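Side-chain contacts in NAD-dependent protein deacylase 2 (Archaeoglobus fulgidus, PDB 4TWJ), which removes acetyl and other acyl groups from protein lysines in an NAD-dependent reaction, acting among others on the archaeal chromatin protein Alba: residues A[8-13]-A[247-252]; A[94-99]-A[178-183]; A[115-120]-A[197-202]. All coordinates share one frame; numbering follows the deposited sequence.

Contact 1 (A[8-13]-A[247-252]); sequences AAEILA and KRLRSE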
ATOM      1  N   ALA A   8     -10.945  -0.679 -18.232  1.00 17.57           N
ATOM      2  CA  ALA A   8     -10.101  -1.310 -17.215  1.00 16.93           C
ATOM      3  C   ALA A   8     -10.405  -2.804 -17.101  1.00 16.75           C
ATOM      4  O   ALA A   8      -9.492  -3.618 -17.011  1.00 15.98           O
ATOM      5  CB  ALA A   8     -10.282  -0.628 -15.868  1.00 16.95           C
ATOM      6  N   ALA A   9     -11.693  -3.153 -17.108  1.00 16.77           N
ATOM      7  CA  ALA A   9     -12.125  -4.548 -17.024  1.00 17.07           C
ATOM      8  C   ALA A   9     -11.629  -5.370 -18.214  1.00 17.18           C
ATOM      9  O   ALA A   9     -11.172  -6.505 -18.044  1.00 16.62           O
ATOM     10  CB  ALA A   9     -13.642  -4.625 -16.925  1.00 17.16           C
ATOM     11  N   GLU A  10     -11.723  -4.796 -19.413  1.00 17.88           N
ATOM     12  CA  GLU A  10     -11.217  -5.446 -20.624  1.00 18.85           C
ATOM     13  C   GLU A  10      -9.721  -5.734 -20.513  1.00 17.87           C
ATOM     14  O   GLU A  10      -9.270  -6.841 -20.822  1.00 18.16           O
ATOM     15  CB  GLU A  10     -11.496  -4.591 -21.868  1.00 20.70           C
ATOM     16  CG  GLU A  10     -12.930  -4.675 -22.370  1.00 22.81           C
ATOM     17  CD  GLU A  10     -13.205  -3.769 -23.561  1.00 24.84           C
ATOM     18  OE1 GLU A  10     -12.261  -3.456 -24.321  1.00 27.27           O
ATOM     19  OE2 GLU A  10     -14.380  -3.377 -23.745  1.00 27.23           O
ATOM     20  N   ILE A  11      -8.958  -4.745 -20.059  1.00 16.89           N
ATOM     21  CA  ILE A  11      -7.517  -4.916 -19.870  1.00 16.49           C
ATOM     22  C   ILE A  11      -7.232  -6.060 -18.896  1.00 16.24           C
ATOM     23  O   ILE A  11      -6.411  -6.930 -19.180  1.00 16.20           O
ATOM     24  CB  ILE A  11      -6.843  -3.611 -19.385  1.00 16.31           C
ATOM     25  CG1 ILE A  11      -6.777  -2.603 -20.539  1.00 16.34           C
ATOM     26  CG2 ILE A  11      -5.438  -3.879 -18.850  1.00 16.36           C
ATOM     27  CD1 ILE A  11      -6.486  -1.180 -20.112  1.00 16.32           C
ATOM     28  N   LEU A  12      -7.915  -6.056 -17.756  1.00 16.14           N
ATOM     29  CA  LEU A  12      -7.682  -7.066 -16.726  1.00 16.17           C
ATOM     30  C   LEU A  12      -8.116  -8.461 -17.175  1.00 16.87           C
ATOM     31  O   LEU A  12      -7.431  -9.444 -16.901  1.00 16.83           O
ATOM     32  CB  LEU A  12      -8.385  -6.676 -15.424  1.00 15.86           C
ATOM     33  CG  LEU A  12      -7.792  -5.462 -14.705  1.00 15.61           C
ATOM     34  CD1 LEU A  12      -8.723  -5.003 -13.592  1.00 15.59           C
ATOM     35  CD2 LEU A  12      -6.405  -5.778 -14.155  1.00 15.64           C
ATOM     36  N   ALA A  13      -9.243  -8.542 -17.876  1.00 17.86           N
ATOM     37  CA  ALA A  13      -9.753  -9.828 -18.362  1.00 18.61           C
ATOM     38  C   ALA A  13      -8.820 -10.485 -19.385  1.00 19.59           C
ATOM     39  O   ALA A  13      -8.723 -11.714 -19.440  1.00 20.27           O
ATOM     40  CB  ALA A  13     -11.147  -9.653 -18.947  1.00 18.81           C
ATOM     41  N   LYS A 247     -15.937 -10.285 -14.529  1.00 16.61           N
ATOM     42  CA  LYS A 247     -16.676 -11.546 -14.452  1.00 16.85           C
ATOM     43  C   LYS A 247     -17.619 -11.709 -15.644  1.00 17.06           C
ATOM     44  O   LYS A 247     -17.715 -12.796 -16.210  1.00 16.42           O
ATOM     45  CB  LYS A 247     -17.443 -11.661 -13.130  1.00 17.13           C
ATOM     46  CG  LYS A 247     -16.545 -11.937 -11.935  1.00 17.69           C
ATOM     47  CD  LYS A 247     -17.310 -11.839 -10.625  1.00 18.07           C
ATOM     48  CE  LYS A 247     -16.405 -12.041  -9.419  1.00 18.56           C
ATOM     49  NZ  LYS A 247     -16.088 -13.471  -9.179  1.00 19.04           N
ATOM     50  N   ARG A 248     -18.287 -10.630 -16.040  1.00 17.71           N
ATOM     51  CA  ARG A 248     -19.169 -10.673 -17.212  1.00 18.58           C
ATOM     52  C   ARG A 248     -18.405 -11.018 -18.491  1.00 18.38           C
ATOM     53  O   ARG A 248     -18.864 -11.830 -19.297  1.00 18.27           O
ATOM     54  CB  ARG A 248     -19.915  -9.348 -17.390  1.00 19.78           C
ATOM     55  CG  ARG A 248     -20.952  -9.067 -16.318  1.00 21.13           C
ATOM     56  CD  ARG A 248     -21.755  -7.816 -16.635  1.00 22.74           C
ATOM     57  NE  ARG A 248     -22.502  -7.345 -15.467  1.00 24.52           N
ATOM     58  CZ  ARG A 248     -22.116  -6.373 -14.637  1.00 25.90           C
ATOM     59  NH1 ARG A 248     -20.974  -5.712 -14.822  1.00 26.75           N
ATOM     60  NH2 ARG A 248     -22.889  -6.046 -13.607  1.00 27.12           N
ATOM     61  N   LEU A 249     -17.236 -10.410 -18.671  1.00 17.85           N
ATOM     62  CA  LEU A 249     -16.407 -10.682 -19.846  1.00 17.84           C
ATOM     63  C   LEU A 249     -15.951 -12.137 -19.892  1.00 17.93           C
ATOM     64  O   LEU A 249     -15.772 -12.698 -20.975  1.00 18.53           O
ATOM     65  CB  LEU A 249     -15.185  -9.756 -19.868  1.00 17.95           C
ATOM     66  CG  LEU A 249     -15.497  -8.275 -20.081  1.00 18.20           C
ATOM     67  CD1 LEU A 249     -14.272  -7.430 -19.763  1.00 18.34           C
ATOM     68  CD2 LEU A 249     -15.984  -8.004 -21.498  1.00 18.42           C
ATOM     69  N   ARG A 250     -15.773 -12.742 -18.720  1.00 17.85           N
ATOM     70  CA  ARG A 250     -15.339 -14.135 -18.609  1.00 18.32           C
ATOM     71  C   ARG A 250     -16.508 -15.132 -18.529  1.00 17.78           C
ATOM     72  O   ARG A 250     -16.290 -16.315 -18.278  1.00 17.61           O
ATOM     73  CB  ARG A 250     -14.428 -14.300 -17.387  1.00 19.26           C
ATOM     74  CG  ARG A 250     -13.048 -13.684 -17.566  1.00 20.36           C
ATOM     75  CD  ARG A 250     -12.427 -13.296 -16.234  1.00 21.55           C
ATOM     76  NE  ARG A 250     -12.325 -14.418 -15.299  1.00 22.75           N
ATOM     77  CZ  ARG A 250     -11.225 -15.132 -15.054  1.00 23.61           C
ATOM     78  NH1 ARG A 250     -10.071 -14.873 -15.667  1.00 24.20           N
ATOM     79  NH2 ARG A 250     -11.280 -16.121 -14.170  1.00 24.61           N
ATOM     80  N   SER A 251     -17.732 -14.652 -18.749  1.00 17.39           N
ATOM     81  CA  SER A 251     -18.953 -15.472 -18.650  1.00 17.53           C
ATOM     82  C   SER A 251     -19.157 -16.090 -17.262  1.00 17.80           C
ATOM     83  O   SER A 251     -19.811 -17.122 -17.125  1.00 17.51           O
ATOM     84  CB  SER A 251     -18.980 -16.556 -19.733  1.00 17.55           C
ATOM     85  OG  SER A 251     -18.838 -15.981 -21.016  1.00 17.47           O
ATOM     86  N   GLU A 252     -18.608 -15.438 -16.239  1.00 18.12           N
ATOM     87  CA  GLU A 252     -18.783 -15.868 -14.849  1.00 18.78           C
ATOM     88  C   GLU A 252     -19.946 -15.122 -14.197  1.00 18.25           C
ATOM     89  O   GLU A 252     -20.381 -15.464 -13.096  1.00 17.64           O
ATOM     90  CB  GLU A 252     -17.480 -15.667 -14.075  1.00 19.96           C
ATOM     91  CG  GLU A 252     -16.397 -16.642 -14.521  1.00 21.39           C
ATOM     92  CD  GLU A 252     -14.992 -16.251 -14.108  1.00 22.70           C
ATOM     93  OE1 GLU A 252     -14.817 -15.274 -13.353  1.00 24.14           O
ATOM     94  OE2 GLU A 252     -14.046 -16.937 -14.551  1.00 24.78           O
TER
HETATM   95  O   HOH W   1      -9.550 -13.712 -17.761  1.00 39.99           O
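Leu249 reaches from the end of the C-terminal helix 235-249 onto the N-terminal helix 2-14, where Ala9, Glu10 and Ala13 receive it. This is helix-helix packing at the edge of the Rossmann-like domain of a sirtuin. One branch does most of the work. Chi1 (-67°) turns CG toward helix 2-14, anti to the carbonyl carbon, and CD1 extends from it. CD1 lies 4.0 Å from Ala9 CB and 3.9 Å from Ala13 CB. These two methyls are one helical turn apart, and the small side chains let the leucine come close to the backbone. CD1 is 3.7 Å from Ala9 O. Glu10 borders the same methyl with its CG, and its extended chain crosses the leucine at about a right angle. Further up helix 235-249, Ile242, Glu245 and Val246 continue the packing against Ala8, Ala9 and Leu12.

Just beyond Leu249 the helix ends in a Schellman motif; Ser251, with positive phi, is its C-prime residue. Glu252 N bonds to Lys247 O across this turn. The turn brings the Glu252 carboxylate to the Arg250 guanidinium in a salt bridge, NH2 to OE2 2.9 Å. OE1 lies in plane at the guanidinium edge, and the single bonds from NE and NH2 are weak. A water lies unusually close to Arg250 NH1, 2.5 Å, so that end of the bridge is doubtful; it donates to Ala13 O at 2.7 Å.

Contact 2 (A[94-99]-A[178-183]); sequences VKAVIT and IEEAKH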
ATOM      1  N   VAL A  94      -5.067 -11.098 -10.819  1.00 14.93           N
ATOM      2  CA  VAL A  94      -4.052 -10.324 -10.107  1.00 14.48           C
ATOM      3  C   VAL A  94      -3.039 -11.275  -9.479  1.00 14.44           C
ATOM      4  O   VAL A  94      -3.393 -12.121  -8.661  1.00 14.03           O
ATOM      5  CB  VAL A  94      -4.695  -9.394  -9.052  1.00 14.48           C
ATOM      6  CG1 VAL A  94      -3.658  -8.832  -8.086  1.00 14.52           C
ATOM      7  CG2 VAL A  94      -5.444  -8.268  -9.751  1.00 14.52           C
ATOM      8  N   LYS A  95      -1.778 -11.117  -9.873  1.00 14.23           N
ATOM      9  CA  LYS A  95      -0.690 -11.993  -9.435  1.00 14.75           C
ATOM     10  C   LYS A  95       0.076 -11.445  -8.237  1.00 14.07           C
ATOM     11  O   LYS A  95       0.784 -12.193  -7.554  1.00 14.43           O
ATOM     12  CB  LYS A  95       0.300 -12.201 -10.583  1.00 15.52           C
ATOM     13  CG  LYS A  95      -0.323 -12.675 -11.883  1.00 16.64           C
ATOM     14  CD  LYS A  95      -1.029 -14.003 -11.719  1.00 17.44           C
ATOM     15  CE  LYS A  95      -1.489 -14.540 -13.064  1.00 18.28           C
ATOM     16  NZ  LYS A  95      -2.052 -15.906 -12.933  1.00 19.12           N
ATOM     17  N   ALA A  96      -0.039 -10.144  -7.999  1.00 13.08           N
ATOM     18  CA  ALA A  96       0.638  -9.505  -6.880  1.00 12.60           C
ATOM     19  C   ALA A  96      -0.030  -8.189  -6.533  1.00 12.22           C
ATOM     20  O   ALA A  96      -0.525  -7.485  -7.408  1.00 11.99           O
ATOM     21  CB  ALA A  96       2.101  -9.257  -7.214  1.00 12.48           C
ATOM     22  N   VAL A  97      -0.032  -7.873  -5.243  1.00 12.11           N
ATOM     23  CA  VAL A  97      -0.431  -6.563  -4.761  1.00 12.12           C
ATOM     24  C   VAL A  97       0.817  -5.925  -4.171  1.00 12.08           C
ATOM     25  O   VAL A  97       1.437  -6.479  -3.262  1.00 12.69           O
ATOM     26  CB  VAL A  97      -1.528  -6.644  -3.686  1.00 12.30           C
ATOM     27  CG1 VAL A  97      -1.873  -5.250  -3.172  1.00 12.38           C
ATOM     28  CG2 VAL A  97      -2.762  -7.338  -4.240  1.00 12.45           C
ATOM     29  N   ILE A  98       1.206  -4.785  -4.726  1.00 11.54           N
ATOM     30  CA  ILE A  98       2.304  -3.999  -4.196  1.00 11.29           C
ATOM     31  C   ILE A  98       1.676  -2.864  -3.409  1.00 11.32           C
ATOM     32  O   ILE A  98       0.883  -2.106  -3.957  1.00 11.09           O
ATOM     33  CB  ILE A  98       3.179  -3.423  -5.328  1.00 11.28           C
ATOM     34  CG1 ILE A  98       3.776  -4.553  -6.173  1.00 11.39           C
ATOM     35  CG2 ILE A  98       4.283  -2.548  -4.754  1.00 11.35           C
ATOM     36  CD1 ILE A  98       4.352  -4.096  -7.495  1.00 11.49           C
ATOM     37  N   THR A  99       2.018  -2.730  -2.131  1.00 11.43           N
ATOM     38  CA  THR A  99       1.396  -1.682  -1.327  1.00 11.70           C
ATOM     39  C   THR A  99       2.403  -0.820  -0.575  1.00 12.11           C
ATOM     40  O   THR A  99       3.443  -1.299  -0.120  1.00 11.79           O
ATOM     41  CB  THR A  99       0.340  -2.241  -0.342  1.00 11.74           C
ATOM     42  OG1 THR A  99      -0.377  -1.149   0.244  1.00 11.71           O
ATOM     43  CG2 THR A  99       0.979  -3.079   0.756  1.00 11.76           C
ATOM     44  N   ILE A 178       9.932  -4.784  -8.116  1.00 11.84           N
ATOM     45  CA  ILE A 178      10.527  -4.395  -9.401  1.00 11.95           C
ATOM     46  C   ILE A 178      10.313  -5.486 -10.453  1.00 12.23           C
ATOM     47  O   ILE A 178       9.930  -5.199 -11.591  1.00 12.25           O
ATOM     48  CB  ILE A 178      12.034  -4.090  -9.257  1.00 12.06           C
ATOM     49  CG1 ILE A 178      12.229  -2.789  -8.477  1.00 12.19           C
ATOM     50  CG2 ILE A 178      12.709  -3.986 -10.625  1.00 12.08           C
ATOM     51  CD1 ILE A 178      13.634  -2.583  -7.957  1.00 12.38           C
ATOM     52  N   GLU A 179      10.557  -6.735 -10.070  1.00 12.61           N
ATOM     53  CA  GLU A 179      10.350  -7.862 -10.980  1.00 12.93           C
ATOM     54  C   GLU A 179       8.895  -7.999 -11.424  1.00 12.74           C
ATOM     55  O   GLU A 179       8.624  -8.301 -12.590  1.00 13.03           O
ATOM     56  CB  GLU A 179      10.844  -9.160 -10.341  1.00 13.45           C
ATOM     57  CG  GLU A 179      12.353  -9.211 -10.211  1.00 13.86           C
ATOM     58  CD  GLU A 179      13.035  -9.135 -11.558  1.00 14.55           C
ATOM     59  OE1 GLU A 179      12.754 -10.009 -12.399  1.00 15.29           O
ATOM     60  OE2 GLU A 179      13.831  -8.200 -11.776  1.00 16.07           O
ATOM     61  N   GLU A 180       7.963  -7.769 -10.501  1.00 12.61           N
ATOM     62  CA  GLU A 180       6.544  -7.746 -10.849  1.00 12.64           C
ATOM     63  C   GLU A 180       6.243  -6.642 -11.862  1.00 12.41           C
ATOM     64  O   GLU A 180       5.580  -6.888 -12.870  1.00 12.09           O
ATOM     65  CB  GLU A 180       5.677  -7.572  -9.598  1.00 13.03           C
ATOM     66  CG  GLU A 180       5.589  -8.823  -8.737  1.00 13.44           C
ATOM     67  CD  GLU A 180       4.956  -9.994  -9.465  1.00 13.93           C
ATOM     68  OE1 GLU A 180       3.950  -9.792 -10.170  1.00 13.85           O
ATOM     69  OE2 GLU A 180       5.474 -11.119  -9.340  1.00 15.19           O
ATOM     70  N   ALA A 181       6.745  -5.436 -11.606  1.00 12.16           N
ATOM     71  CA  ALA A 181       6.526  -4.310 -12.517  1.00 12.20           C
ATOM     72  C   ALA A 181       7.119  -4.571 -13.903  1.00 12.50           C
ATOM     73  O   ALA A 181       6.496  -4.251 -14.913  1.00 12.14           O
ATOM     74  CB  ALA A 181       7.103  -3.031 -11.932  1.00 12.20           C
ATOM     75  N   LYS A 182       8.306  -5.171 -13.941  1.00 13.00           N
ATOM     76  CA  LYS A 182       9.005  -5.439 -15.205  1.00 13.95           C
ATOM     77  C   LYS A 182       8.342  -6.504 -16.065  1.00 14.03           C
ATOM     78  O   LYS A 182       8.551  -6.526 -17.279  1.00 14.55           O
ATOM     79  CB  LYS A 182      10.454  -5.864 -14.938  1.00 14.83           C
ATOM     80  CG  LYS A 182      11.342  -4.724 -14.489  1.00 15.94           C
ATOM     81  CD  LYS A 182      12.693  -5.205 -13.995  1.00 17.20           C
ATOM     82  CE  LYS A 182      13.643  -5.546 -15.123  1.00 18.46           C
ATOM     83  NZ  LYS A 182      15.034  -5.161 -14.740  1.00 19.31           N
ATOM     84  N   HIS A 183       7.560  -7.389 -15.451  1.00 13.78           N
ATOM     85  CA  HIS A 183       7.037  -8.551 -16.160  1.00 13.79           C
ATOM     86  C   HIS A 183       5.528  -8.723 -16.044  1.00 13.84           C
ATOM     87  O   HIS A 183       5.010  -9.831 -16.147  1.00 14.63           O
ATOM     88  CB  HIS A 183       7.803  -9.796 -15.711  1.00 13.93           C
ATOM     89  CG  HIS A 183       9.266  -9.696 -15.990  1.00 13.85           C
ATOM     90  ND1 HIS A 183      10.206  -9.512 -15.001  1.00 14.18           N
ATOM     91  CD2 HIS A 183       9.944  -9.663 -17.161  1.00 13.75           C
ATOM     92  CE1 HIS A 183      11.401  -9.408 -15.550  1.00 13.89           C
ATOM     93  NE2 HIS A 183      11.271  -9.490 -16.858  1.00 14.35           N
TER
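This is a strand-helix contact in the Rossmann-like domain, where helix 171-182 packs on one face of the parallel sheet at strand 94-99. The segment axes approach to 9.8 Å, and their directions differ by 130°. Glu180 carries the helix side. Ala96 and Ile98, two residues apart on the strand, both direct their side chains at the helix.

The glutamate lies against the strand with the flank of its chain as well as its carboxylate. CG is anti to the carbonyl carbon, and the chain then bends at chi2 (-62°). The bend lays CG, CD and OE1 against the Ala96 methyl. Ala96 CB is 3.8 Å from Glu180 CG and 3.5 Å from Glu180 OE1. With only a methyl at Ala96, the carboxylate can lie close against the strand. Ile98 meets the root of the same side chain, with its CD1 4.3 Å from Glu180 CB. Val19 and Leu115, from the strands flanking 94-99, also touch Glu180.

Beyond the glutamate, the helix ends at Lys182, and His183, the first residue after it, donates from ND1 to Glu179 O at 3.1 Å.

Across the contact, Glu180 meets carbon atoms of Ala96 and Ile98, which offer its carboxylate no polar partner. OE1 is hydrogen-bonded outside the segments, to His17 NE2. That bond probably helps fix the rotation of the carboxylate against the strand.

Contact 3 (A[115-120]-A[197-202]); sequences LELHGS and YPAAEL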
ATOM      1  N   LEU A 115       3.129  -7.496  -1.400  1.00 13.79           N
ATOM      2  CA  LEU A 115       4.474  -6.964  -1.216  1.00 13.40           C
ATOM      3  C   LEU A 115       4.401  -5.635  -0.463  1.00 13.25           C
ATOM      4  O   LEU A 115       3.967  -4.615  -1.009  1.00 12.78           O
ATOM      5  CB  LEU A 115       5.169  -6.791  -2.570  1.00 13.36           C
ATOM      6  CG  LEU A 115       5.387  -8.092  -3.348  1.00 13.43           C
ATOM      7  CD1 LEU A 115       5.866  -7.809  -4.764  1.00 13.47           C
ATOM      8  CD2 LEU A 115       6.371  -8.999  -2.620  1.00 13.65           C
ATOM      9  N   GLU A 116       4.811  -5.669   0.803  1.00 12.97           N
ATOM     10  CA  GLU A 116       4.739  -4.506   1.687  1.00 13.06           C
ATOM     11  C   GLU A 116       6.011  -3.672   1.568  1.00 12.69           C
ATOM     12  O   GLU A 116       7.001  -3.902   2.271  1.00 12.37           O
ATOM     13  CB  GLU A 116       4.500  -4.951   3.135  1.00 13.63           C
ATOM     14  CG  GLU A 116       3.130  -5.575   3.345  1.00 14.21           C
ATOM     15  CD  GLU A 116       2.912  -6.069   4.760  1.00 14.76           C
ATOM     16  OE1 GLU A 116       1.860  -5.739   5.342  1.00 15.23           O
ATOM     17  OE2 GLU A 116       3.788  -6.790   5.281  1.00 15.81           O
ATOM     18  N   LEU A 117       5.973  -2.703   0.658  1.00 12.11           N
ATOM     19  CA  LEU A 117       7.127  -1.856   0.375  1.00 12.05           C
ATOM     20  C   LEU A 117       7.639  -1.122   1.600  1.00 12.21           C
ATOM     21  O   LEU A 117       8.840  -0.899   1.730  1.00 12.09           O
ATOM     22  CB  LEU A 117       6.777  -0.820  -0.692  1.00 11.98           C
ATOM     23  CG  LEU A 117       6.449  -1.352  -2.086  1.00 12.09           C
ATOM     24  CD1 LEU A 117       6.064  -0.182  -2.980  1.00 12.13           C
ATOM     25  CD2 LEU A 117       7.606  -2.136  -2.680  1.00 12.08           C
ATOM     26  N   HIS A 118       6.729  -0.738   2.487  1.00 12.32           N
ATOM     27  CA  HIS A 118       7.092   0.055   3.655  1.00 12.55           C
ATOM     28  C   HIS A 118       6.918  -0.707   4.960  1.00 13.20           C
ATOM     29  O   HIS A 118       6.826  -0.098   6.032  1.00 13.30           O
ATOM     30  CB  HIS A 118       6.281   1.343   3.662  1.00 12.42           C
ATOM     31  CG  HIS A 118       6.519   2.196   2.457  1.00 12.26           C
ATOM     32  ND1 HIS A 118       5.533   2.960   1.875  1.00 12.33           N
ATOM     33  CD2 HIS A 118       7.637   2.396   1.717  1.00 12.37           C
ATOM     34  CE1 HIS A 118       6.034   3.603   0.834  1.00 12.27           C
ATOM     35  NE2 HIS A 118       7.308   3.277   0.717  1.00 12.32           N
ATOM     36  N   GLY A 119       6.912  -2.035   4.868  1.00 13.71           N
ATOM     37  CA  GLY A 119       6.753  -2.893   6.037  1.00 14.37           C
ATOM     38  C   GLY A 119       5.365  -2.815   6.635  1.00 15.02           C
ATOM     39  O   GLY A 119       4.386  -2.548   5.933  1.00 14.80           O
ATOM     40  N   SER A 120       5.274  -3.051   7.941  1.00 15.80           N
ATOM     41  CA  SER A 120       3.989  -3.025   8.638  1.00 16.72           C
ATOM     42  C   SER A 120       4.191  -2.903  10.137  1.00 17.30           C
ATOM     43  O   SER A 120       5.309  -3.024  10.627  1.00 16.96           O
ATOM     44  CB  SER A 120       3.194  -4.301   8.352  1.00 17.12           C
ATOM     45  OG  SER A 120       3.708  -5.393   9.093  1.00 17.56           O
ATOM     46  N   TYR A 197       8.890   8.056  -3.361  1.00 12.03           N
ATOM     47  CA  TYR A 197       9.883   7.198  -3.977  1.00 11.90           C
ATOM     48  C   TYR A 197      10.607   6.404  -2.895  1.00 11.45           C
ATOM     49  O   TYR A 197      10.609   6.805  -1.724  1.00 11.05           O
ATOM     50  CB  TYR A 197      10.885   8.036  -4.777  1.00 12.26           C
ATOM     51  CG  TYR A 197      10.377   8.426  -6.143  1.00 12.85           C
ATOM     52  CD1 TYR A 197      10.572   7.593  -7.234  1.00 13.11           C
ATOM     53  CD2 TYR A 197       9.702   9.625  -6.342  1.00 13.21           C
ATOM     54  CE1 TYR A 197      10.111   7.939  -8.491  1.00 13.45           C
ATOM     55  CE2 TYR A 197       9.236   9.981  -7.598  1.00 13.55           C
ATOM     56  CZ  TYR A 197       9.446   9.133  -8.666  1.00 13.62           C
ATOM     57  OH  TYR A 197       8.988   9.480  -9.917  1.00 14.39           O
ATOM     58  N   PRO A 198      11.220   5.271  -3.271  1.00 11.19           N
ATOM     59  CA  PRO A 198      11.250   4.669  -4.612  1.00 11.08           C
ATOM     60  C   PRO A 198       9.958   3.968  -5.061  1.00 10.86           C
ATOM     61  O   PRO A 198       9.893   3.517  -6.200  1.00 10.89           O
ATOM     62  CB  PRO A 198      12.389   3.649  -4.504  1.00 11.26           C
ATOM     63  CG  PRO A 198      12.430   3.288  -3.069  1.00 11.28           C
ATOM     64  CD  PRO A 198      12.085   4.541  -2.327  1.00 11.19           C
ATOM     65  N   ALA A 199       8.940   3.879  -4.203  1.00 10.71           N
ATOM     66  CA  ALA A 199       7.688   3.217  -4.580  1.00 10.62           C
ATOM     67  C   ALA A 199       7.124   3.725  -5.912  1.00 10.73           C
ATOM     68  O   ALA A 199       6.737   2.929  -6.776  1.00 10.40           O
ATOM     69  CB  ALA A 199       6.646   3.371  -3.478  1.00 10.71           C
ATOM     70  N   ALA A 200       7.117   5.044  -6.080  1.00 11.04           N
ATOM     71  CA  ALA A 200       6.541   5.682  -7.264  1.00 11.33           C
ATOM     72  C   ALA A 200       7.260   5.325  -8.570  1.00 11.65           C
ATOM     73  O   ALA A 200       6.698   5.526  -9.642  1.00 12.17           O
ATOM     74  CB  ALA A 200       6.501   7.198  -7.088  1.00 11.44           C
ATOM     75  N   GLU A 201       8.486   4.807  -8.488  1.00 11.74           N
ATOM     76  CA  GLU A 201       9.210   4.345  -9.683  1.00 11.94           C
ATOM     77  C   GLU A 201       8.508   3.159 -10.348  1.00 11.56           C
ATOM     78  O   GLU A 201       8.597   2.969 -11.562  1.00 11.67           O
ATOM     79  CB  GLU A 201      10.651   3.952  -9.322  1.00 12.61           C
ATOM     80  CG  GLU A 201      11.561   3.657 -10.512  1.00 13.38           C
ATOM     81  CD  GLU A 201      11.785   4.859 -11.406  1.00 14.02           C
ATOM     82  OE1 GLU A 201      11.802   5.995 -10.893  1.00 14.83           O
ATOM     83  OE2 GLU A 201      11.954   4.672 -12.634  1.00 15.04           O
ATOM     84  N   LEU A 202       7.811   2.355  -9.551  1.00 11.15           N
ATOM     85  CA  LEU A 202       7.278   1.084 -10.035  1.00 10.98           C
ATOM     86  C   LEU A 202       6.286   1.200 -11.207  1.00 10.86           C
ATOM     87  O   LEU A 202       6.401   0.440 -12.170  1.00 10.65           O
ATOM     88  CB  LEU A 202       6.697   0.270  -8.868  1.00 10.91           C
ATOM     89  CG  LEU A 202       7.793  -0.212  -7.908  1.00 11.06           C
ATOM     90  CD1 LEU A 202       7.201  -0.629  -6.573  1.00 11.14           C
ATOM     91  CD2 LEU A 202       8.602  -1.345  -8.514  1.00 11.08           C
TER
HETATM   92  O   HOH W   2       8.959   4.365  -1.280  1.00 10.16           O
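Leu117 and Leu202 point at each other tip to tip, and Ala199 fits beside the same leucine end. Leu117 CD1 touches both partners. It lies 3.6 Å from Ala199 CB and 3.8 Å from Leu202 CD1. The second branch, Leu117 CD2, also reaches Leu202 CD1, at 4.2 Å. In Leu117 and Leu202 alike, CG stands beside the backbone N, anti to the carbonyl carbon (chi1 -65° and -68°). These torsions turn the branched ends toward the other segment, where they meet as a compact apolar cluster.

His118, the predicted proton acceptor of the active site, follows Leu117 in a type I turn from Glu116 to Gly119. Its ring meets Ala199 CB obliquely, with NE2 4.2 Å away. One ring face has Leu117 CB over it, offset toward the rim. A water lies at the ring edge, in plane, 2.8 Å from His118 NE2. The same water accepts from Ala199 N at 3.0 Å, so it joins the histidine to the backbone of 197-202. On the other ring nitrogen, ND1 is hydrogen-bonded to Gln100 O, within the NAD-binding residues. Partners at both ring nitrogens probably help fix the rotation of the ring.

The bound peptide packs its modified side chain on His118, and its backbone is hydrogen-bonded to Tyr197 and packs on Pro198, which follows a cis peptide bond.

On the sheet side, Ile98 of strand 94-99 touches both Leu117 and Leu202, as does Ala177 of helix 171-182, while Phe21 of strand 18-22 meets Ala199 and Leu202.

Along the chain, contact 1 joins the two termini and encloses the others, while the segments of contacts 2 and 3 alternate. Contacts 2 and 3 are neighbours, with centres 11 Å apart. Strands 94-99 and 114-116 lie side by side in the parallel sheet, joined by probable hydrogen bonds from Leu115 N to Val97 O (2.7 Å) and Thr99 N to Leu115 O (2.9 Å). Contact 1 has its centre 20 Å from that of contact 2, but their nearest atoms come to about 5 Å. It stands apart from contact 3, nearest atoms about 14 Å. The series thus runs from the paired terminal helices, through the sheet and its covering helix, to the predicted catalytic histidine beside the peptide.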